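Local coordinates for protein tryptophane-5-halogenase (Microbispora sp. ATCC PTA-5024, PDB 5UAO) that probably chlorinates a tryptophan of a lanthipeptide at carbon 5 with the help of FAD, a step in making the antibiotic NAI-107, at residues 328-333 / 347-352; 360-365 / 390-394. One frame throughout, in Å; residues are numbered along the deposited sequence.

Contact 1 of 2, residues 328-333 / 347-352. With FAD (flavin-adenine dinucleotide), chain E.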
loop_
_atom_site.group_PDB
_atom_site.type_symbol
_atom_site.label_atom_id
_atom_site.label_comp_id
_atom_site.label_asym_id
_atom_site.label_seq_id
_atom_site.Cartn_x
_atom_site.Cartn_y
_atom_site.Cartn_z
ATOM N N PHE A 328 21.237 17.652 16.004
ATOM C CA PHE A 328 20.763 16.538 15.162
ATOM C C PHE A 328 20.704 16.933 13.730
ATOM O O PHE A 328 20.839 18.111 13.406
ATOM C CB PHE A 328 19.399 16.024 15.630
ATOM C CG PHE A 328 18.301 17.067 15.626
ATOM C CD1 PHE A 328 17.626 17.367 14.437
ATOM C CD2 PHE A 328 17.963 17.753 16.772
ATOM C CE1 PHE A 328 16.599 18.298 14.427
ATOM C CE2 PHE A 328 16.920 18.673 16.768
ATOM C CZ PHE A 328 16.278 18.963 15.586
ATOM N N ARG A 329 20.463 15.951 12.851
ATOM C CA ARG A 329 20.205 16.257 11.455
ATOM C C ARG A 329 19.104 15.371 10.935
ATOM O O ARG A 329 18.935 14.222 11.371
ATOM C CB ARG A 329 21.467 16.133 10.649
ATOM C CG ARG A 329 22.039 14.710 10.621
ATOM C CD ARG A 329 23.173 14.639 9.575
ATOM N NE ARG A 329 23.714 13.294 9.491
ATOM C CZ ARG A 329 24.663 12.916 8.642
ATOM N NH1 ARG A 329 25.177 13.761 7.751
ATOM N NH2 ARG A 329 25.062 11.679 8.650
ATOM N N SER A 330 18.274 15.929 10.069
ATOM C CA SER A 330 17.085 15.243 9.561
ATOM C C SER A 330 17.425 14.653 8.225
ATOM O O SER A 330 17.889 15.354 7.310
ATOM C CB SER A 330 15.879 16.202 9.402
ATOM O OG SER A 330 15.444 16.643 10.676
ATOM N N GLY A 331 17.120 13.384 8.069
ATOM C CA GLY A 331 17.478 12.668 6.854
ATOM C C GLY A 331 17.578 11.214 7.108
ATOM O O GLY A 331 17.371 10.765 8.212
ATOM N N ARG A 332 17.850 10.469 6.053
ATOM C CA ARG A 332 18.038 9.045 6.162
ATOM C C ARG A 332 19.235 8.659 5.302
ATOM O O ARG A 332 19.600 9.383 4.408
ATOM C CB ARG A 332 16.813 8.270 5.730
ATOM C CG ARG A 332 16.423 8.428 4.273
ATOM C CD ARG A 332 15.440 7.328 3.873
ATOM N NE ARG A 332 14.942 7.552 2.508
ATOM C CZ ARG A 332 15.573 7.122 1.420
ATOM N NH1 ARG A 332 16.660 6.348 1.496
ATOM N NH2 ARG A 332 15.069 7.380 0.250
ATOM N N HIS A 333 19.828 7.502 5.574
ATOM C CA HIS A 333 20.788 6.896 4.681
ATOM C C HIS A 333 20.091 6.178 3.532
ATOM O O HIS A 333 18.891 5.920 3.584
ATOM C CB HIS A 333 21.695 5.994 5.433
ATOM C CG HIS A 333 22.597 6.731 6.361
ATOM N ND1 HIS A 333 22.190 7.176 7.600
ATOM C CD2 HIS A 333 23.865 7.143 6.207
ATOM C CE1 HIS A 333 23.190 7.802 8.188
ATOM N NE2 HIS A 333 24.216 7.803 7.354
ATOM N N SER A 347 21.431 5.901 13.802
ATOM C CA SER A 347 22.412 5.496 12.808
ATOM C C SER A 347 21.866 5.415 11.387
ATOM O O SER A 347 22.644 5.611 10.444
ATOM C CB SER A 347 23.020 4.144 13.183
ATOM O OG SER A 347 21.964 3.212 13.347
ATOM N N TYR A 348 20.561 5.153 11.230
ATOM C CA TYR A 348 19.924 5.052 9.925
ATOM C C TYR A 348 19.288 6.345 9.513
ATOM O O TYR A 348 19.605 6.868 8.441
ATOM C CB TYR A 348 18.930 3.902 9.825
ATOM C CG TYR A 348 18.161 3.891 8.508
ATOM C CD1 TYR A 348 18.814 3.705 7.283
ATOM C CD2 TYR A 348 16.791 4.191 8.480
ATOM C CE1 TYR A 348 18.117 3.751 6.072
ATOM C CE2 TYR A 348 16.106 4.200 7.305
ATOM C CZ TYR A 348 16.753 3.979 6.091
ATOM O OH TYR A 348 16.026 4.021 4.906
ATOM N N ALA A 349 18.435 6.901 10.350
ATOM C CA ALA A 349 17.604 8.036 9.989
ATOM C C ALA A 349 17.115 8.770 11.214
ATOM O O ALA A 349 17.055 8.175 12.291
ATOM C CB ALA A 349 16.370 7.554 9.201
ATOM N N PHE A 350 16.656 10.013 11.030
ATOM C CA PHE A 350 16.126 10.832 12.164
ATOM C C PHE A 350 15.264 11.918 11.584
ATOM O O PHE A 350 15.611 12.472 10.567
ATOM C CB PHE A 350 17.248 11.531 12.930
ATOM C CG PHE A 350 16.755 12.468 14.021
ATOM C CD1 PHE A 350 16.495 11.979 15.277
ATOM C CD2 PHE A 350 16.482 13.791 13.761
ATOM C CE1 PHE A 350 16.019 12.807 16.267
ATOM C CE2 PHE A 350 15.982 14.608 14.740
ATOM C CZ PHE A 350 15.737 14.118 15.984
ATOM N N VAL A 351 14.120 12.174 12.187
ATOM C CA VAL A 351 13.387 13.449 11.965
ATOM C C VAL A 351 13.066 14.018 13.341
ATOM O O VAL A 351 13.045 13.293 14.360
ATOM C CB VAL A 351 12.074 13.271 11.208
ATOM C CG1 VAL A 351 12.334 12.799 9.796
ATOM C CG2 VAL A 351 11.135 12.316 11.954
ATOM N N GLU A 352 12.811 15.313 13.384
ATOM C CA GLU A 352 12.526 15.992 14.645
ATOM C C GLU A 352 11.287 15.357 15.253
ATOM O O GLU A 352 10.477 14.727 14.524
ATOM C CB GLU A 352 12.316 17.461 14.442
ATOM C CG GLU A 352 11.173 17.862 13.532
ATOM C CD GLU A 352 11.343 19.282 13.064
ATOM O OE1 GLU A 352 11.087 20.247 13.797
ATOM O OE2 GLU A 352 11.802 19.453 11.931
HETATM P PA FAD E . 21.907 6.900 20.977
HETATM O O1A FAD E . 20.893 7.082 22.107
HETATM O O2A FAD E . 22.719 8.074 20.397
HETATM O O5B FAD E . 22.891 5.678 21.328
HETATM C C5B FAD E . 24.114 5.397 20.678
HETATM C C4B FAD E . 24.805 4.302 21.470
HETATM O O4B FAD E . 25.880 3.958 20.592
HETATM C C3B FAD E . 25.430 4.675 22.829
HETATM O O3B FAD E . 25.235 3.599 23.880
HETATM C C2B FAD E . 26.920 4.832 22.507
HETATM O O2B FAD E . 27.849 4.585 23.639
HETATM C C1B FAD E . 27.064 3.807 21.381
HETATM N N9A FAD E . 28.287 4.051 20.580
HETATM C C8A FAD E . 28.501 5.080 19.706
HETATM N N7A FAD E . 29.736 4.947 19.148
HETATM C C5A FAD E . 30.303 3.843 19.696
HETATM C C6A FAD E . 31.607 3.201 19.582
HETATM N N6A FAD E . 32.544 3.718 18.732
HETATM N N1A FAD E . 31.803 2.094 20.283
HETATM C C2A FAD E . 30.876 1.559 21.101
HETATM N N3A FAD E . 29.676 2.119 21.265
HETATM C C4A FAD E . 29.359 3.244 20.597
HETATM N N1 FAD E . 11.870 9.508 19.559
HETATM C C2 FAD E . 10.596 9.231 19.998
HETATM O O2 FAD E . 10.069 8.094 19.773
HETATM N N3 FAD E . 9.873 10.148 20.694
HETATM C C4 FAD E . 10.338 11.375 21.005
HETATM O O4 FAD E . 9.574 12.166 21.643
HETATM C C4X FAD E . 11.726 11.726 20.553
HETATM N N5 FAD E . 12.288 12.952 20.746
HETATM C C5X FAD E . 13.540 13.252 20.328
HETATM C C6 FAD E . 14.050 14.523 20.559
HETATM C C7 FAD E . 15.311 14.881 20.119
HETATM C C7M FAD E . 15.906 16.234 20.373
HETATM C C8 FAD E . 16.151 13.891 19.447
HETATM C C8M FAD E . 17.535 14.294 18.983
HETATM C C9 FAD E . 15.642 12.627 19.205
HETATM C C9A FAD E . 14.356 12.241 19.591
HETATM N N10 FAD E . 13.817 10.934 19.323
HETATM C C10 FAD E . 12.488 10.687 19.793
HETATM C "C1'" FAD E . 14.538 9.787 18.692
HETATM C "C2'" FAD E . 14.910 8.867 19.952
HETATM O "O2'" FAD E . 15.561 9.798 20.808
HETATM C "C3'" FAD E . 16.016 7.775 20.181
HETATM O "O3'" FAD E . 16.422 7.365 21.540
HETATM C "C4'" FAD E . 17.352 8.417 19.950
HETATM O "O4'" FAD E . 17.200 9.778 19.444
HETATM C "C5'" FAD E . 18.156 7.394 19.147
HETATM O "O5'" FAD E . 18.507 6.307 19.953
HETATM P P FAD E . 19.854 5.531 19.444
HETATM O O1P FAD E . 19.798 5.329 17.990
HETATM O O2P FAD E . 19.845 4.299 20.340
HETATM O O3P FAD E . 21.146 6.415 19.611
HETATM O O HOH W 1 13.129 16.767 11.452
#
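Beside the flavin of the FAD pocket, F350 and F328 pack together where two short antiparallel strands run out into loops. The F350 ring lies across the CB of F328, which makes a CH-pi contact 4.2 Å from the ring centroid, while the two rings meet obliquely, their planes 43° apart. F350 turns CG away from its own amide nitrogen (chi1 175°), which carries the far end of the ring to the flavin, where CZ comes within 3.5 Å of the methyl carbon C8M; F234 packs against the same ring edge-to-face.

In the backbone, G331 and F350 form an antiparallel hydrogen-bonded pair, G331 N to F350 O at 3.1 Å and F350 N to G331 O at 3.0 Å. G331 has backbone angles at which a CB would jam against the preceding carbonyl oxygen. R332 and A349 follow as a non-hydrogen-bonded pair, their CB atoms 3.6 Å apart, and the R332 guanidinium reaches D395 in a salt bridge.

Y348 O takes two bonds from one residue: H333 N gives the first, and ND1 the second at 2.7 Å, nearly straight at 172°. This pins the imidazole, whose NE2 is held by E240. The arrangement is a short antiparallel ladder within a three-stranded sheet completed by strand 247-249, carrying an aromatic wall of the flavin site of a tryptophan halogenase.

Contact 2 of 2, residues 360-365 / 390-394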
loop_
_atom_site.group_PDB
_atom_site.type_symbol
_atom_site.label_atom_id
_atom_site.label_comp_id
_atom_site.label_asym_id
_atom_site.label_seq_id
_atom_site.Cartn_x
_atom_site.Cartn_y
_atom_site.Cartn_z
ATOM N N LEU A 360 8.759 4.436 17.018
ATOM C CA LEU A 360 7.998 3.698 16.034
ATOM C C LEU A 360 8.881 3.147 14.973
ATOM O O LEU A 360 8.735 2.009 14.559
ATOM C CB LEU A 360 6.959 4.633 15.381
ATOM C CG LEU A 360 6.177 4.095 14.168
ATOM C CD1 LEU A 360 5.352 2.853 14.494
ATOM C CD2 LEU A 360 5.240 5.130 13.619
ATOM N N MET A 361 9.756 3.981 14.421
ATOM C CA MET A 361 10.633 3.528 13.361
ATOM C C MET A 361 11.735 2.568 13.791
ATOM O O MET A 361 12.244 1.764 12.953
ATOM C CB MET A 361 11.187 4.734 12.619
ATOM C CG MET A 361 10.129 5.408 11.769
ATOM S SD MET A 361 8.980 4.351 10.788
ATOM C CE MET A 361 10.123 3.512 9.664
ATOM N N ILE A 362 12.158 2.703 15.044
ATOM C CA ILE A 362 13.055 1.745 15.642
ATOM C C ILE A 362 12.294 0.427 15.653
ATOM O O ILE A 362 12.809 -0.602 15.189
ATOM C CB ILE A 362 13.525 2.132 17.041
ATOM C CG1 ILE A 362 14.659 3.152 16.913
ATOM C CG2 ILE A 362 14.001 0.903 17.820
ATOM C CD1 ILE A 362 14.955 3.976 18.135
ATOM N N ALA A 363 11.068 0.445 16.209
ATOM C CA ALA A 363 10.311 -0.803 16.348
ATOM C C ALA A 363 10.089 -1.480 14.957
ATOM O O ALA A 363 10.139 -2.742 14.766
ATOM C CB ALA A 363 9.003 -0.534 17.028
ATOM N N THR A 364 9.808 -0.670 13.959
ATOM C CA THR A 364 9.595 -1.182 12.619
ATOM C C THR A 364 10.857 -1.809 12.055
ATOM O O THR A 364 10.803 -2.910 11.489
ATOM C CB THR A 364 9.158 -0.006 11.649
ATOM O OG1 THR A 364 7.956 0.639 12.129
ATOM C CG2 THR A 364 8.934 -0.512 10.303
ATOM N N ALA A 365 12.002 -1.117 12.176
ATOM C CA ALA A 365 13.298 -1.670 11.761
ATOM C C ALA A 365 13.629 -2.983 12.488
ATOM O O ALA A 365 14.107 -3.948 11.869
ATOM C CB ALA A 365 14.419 -0.637 11.994
ATOM N N LEU A 390 11.886 0.553 4.357
ATOM C CA LEU A 390 12.279 1.630 5.284
ATOM C C LEU A 390 12.381 3.004 4.632
ATOM O O LEU A 390 11.939 4.015 5.215
ATOM C CB LEU A 390 13.582 1.267 6.027
ATOM C CG LEU A 390 13.332 0.257 7.168
ATOM C CD1 LEU A 390 14.622 -0.435 7.592
ATOM C CD2 LEU A 390 12.615 0.904 8.331
ATOM N N ALA A 391 12.970 3.071 3.464
ATOM C CA ALA A 391 13.044 4.346 2.753
ATOM C C ALA A 391 11.615 4.905 2.538
ATOM O O ALA A 391 11.392 6.106 2.631
ATOM C CB ALA A 391 13.715 4.180 1.374
ATOM N N HIS A 392 10.679 4.054 2.156
ATOM C CA HIS A 392 9.340 4.553 1.782
ATOM C C HIS A 392 8.614 5.114 3.052
ATOM O O HIS A 392 7.955 6.155 3.038
ATOM C CB HIS A 392 8.532 3.381 1.178
ATOM C CG HIS A 392 7.104 3.714 0.912
ATOM N ND1 HIS A 392 6.725 4.574 -0.093
ATOM C CD2 HIS A 392 5.965 3.364 1.552
ATOM C CE1 HIS A 392 5.409 4.698 -0.099
ATOM N NE2 HIS A 392 4.925 3.965 0.882
ATOM N N ARG A 393 8.745 4.385 4.143
ATOM C CA ARG A 393 8.132 4.766 5.416
ATOM C C ARG A 393 8.739 6.085 5.916
ATOM O O ARG A 393 8.002 6.994 6.264
ATOM C CB ARG A 393 8.303 3.645 6.465
ATOM C CG ARG A 393 7.146 2.628 6.396
ATOM C CD ARG A 393 5.930 3.104 7.288
ATOM N NE ARG A 393 5.815 2.073 8.312
ATOM C CZ ARG A 393 5.509 2.190 9.566
ATOM N NH1 ARG A 393 5.125 3.321 10.118
ATOM N NH2 ARG A 393 5.554 1.077 10.276
ATOM N N TRP A 394 10.079 6.220 5.902
ATOM C CA TRP A 394 10.704 7.443 6.372
ATOM C C TRP A 394 10.371 8.653 5.477
ATOM O O TRP A 394 10.067 9.758 5.945
ATOM C CB TRP A 394 12.201 7.220 6.515
ATOM C CG TRP A 394 12.624 6.574 7.788
ATOM C CD1 TRP A 394 12.832 5.251 8.011
ATOM C CD2 TRP A 394 12.903 7.241 9.025
ATOM N NE1 TRP A 394 13.276 5.049 9.294
ATOM C CE2 TRP A 394 13.304 6.248 9.952
ATOM C CE3 TRP A 394 12.811 8.566 9.458
ATOM C CZ2 TRP A 394 13.661 6.548 11.273
ATOM C CZ3 TRP A 394 13.186 8.870 10.794
ATOM C CH2 TRP A 394 13.561 7.850 11.682
HETATM O O HOH W 2 14.108 2.839 11.107
#
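M361 bends at both chi2 (-43°) and chi3 (-63°), which folds its thioether back over the indole of W394 and brings CE to 3.5 Å from W394 NE1. CG sits over the face of the six-membered ring, 4.0 Å from its centroid, and CB comes down on the same part of the indole, 3.4 Å from W394 CZ2. SD stands farther off, above the five-membered ring, in a long Met-aromatic contact. The same sulfur also lies over one face of the R393 guanidinium, 4.0 Å from NH1, while CE touches R393 CB and L390 CD2. The methionine is thus wedged between the indole on one flank and the arginine on the other.

R393 bends as well, and its NH2 approaches T364 OG1 at an angle too poor for a hydrogen bond. T364 OG1 instead donates to L360 O at 2.9 Å, from the opposite face of that carbonyl to the amide of T364. Water 2 joins the helices by a polar route, donating a hydrogen bond to M361 O and accepting one from W394 NE1 in the plane of the indole. A leucine in place of W394 would probably leave M361 without its flat aromatic bed and this water without its indole donor.

The segments run nearly antiparallel, at 164° with axes 11.5 Å apart. Helix 76-85 touches L360 and A363, helix 39-51 packs on I362, and strand 341-343 reaches both A365 and L390 through M342.

Both contacts are buried, but contact 1 is strand pairing governed by backbone bonds, with aromatic packing at its flavin end, whereas contact 2 joins two helices through side chains and one bridging water, with no direct hydrogen bond across. They share no segment, yet helix 383-406 belongs to both neighbourhoods: W394 receives M361 in contact 2 and also packs against A349 and Y348 of contact 1, while A391 lies against R332. Along the chain they come in series, strand 349-350 leading into helix 358-372. F350 lines the FAD pocket directly; in contact 2 the L360 side chain is about 6 Å from the cofactor between nearest atoms, a step behind.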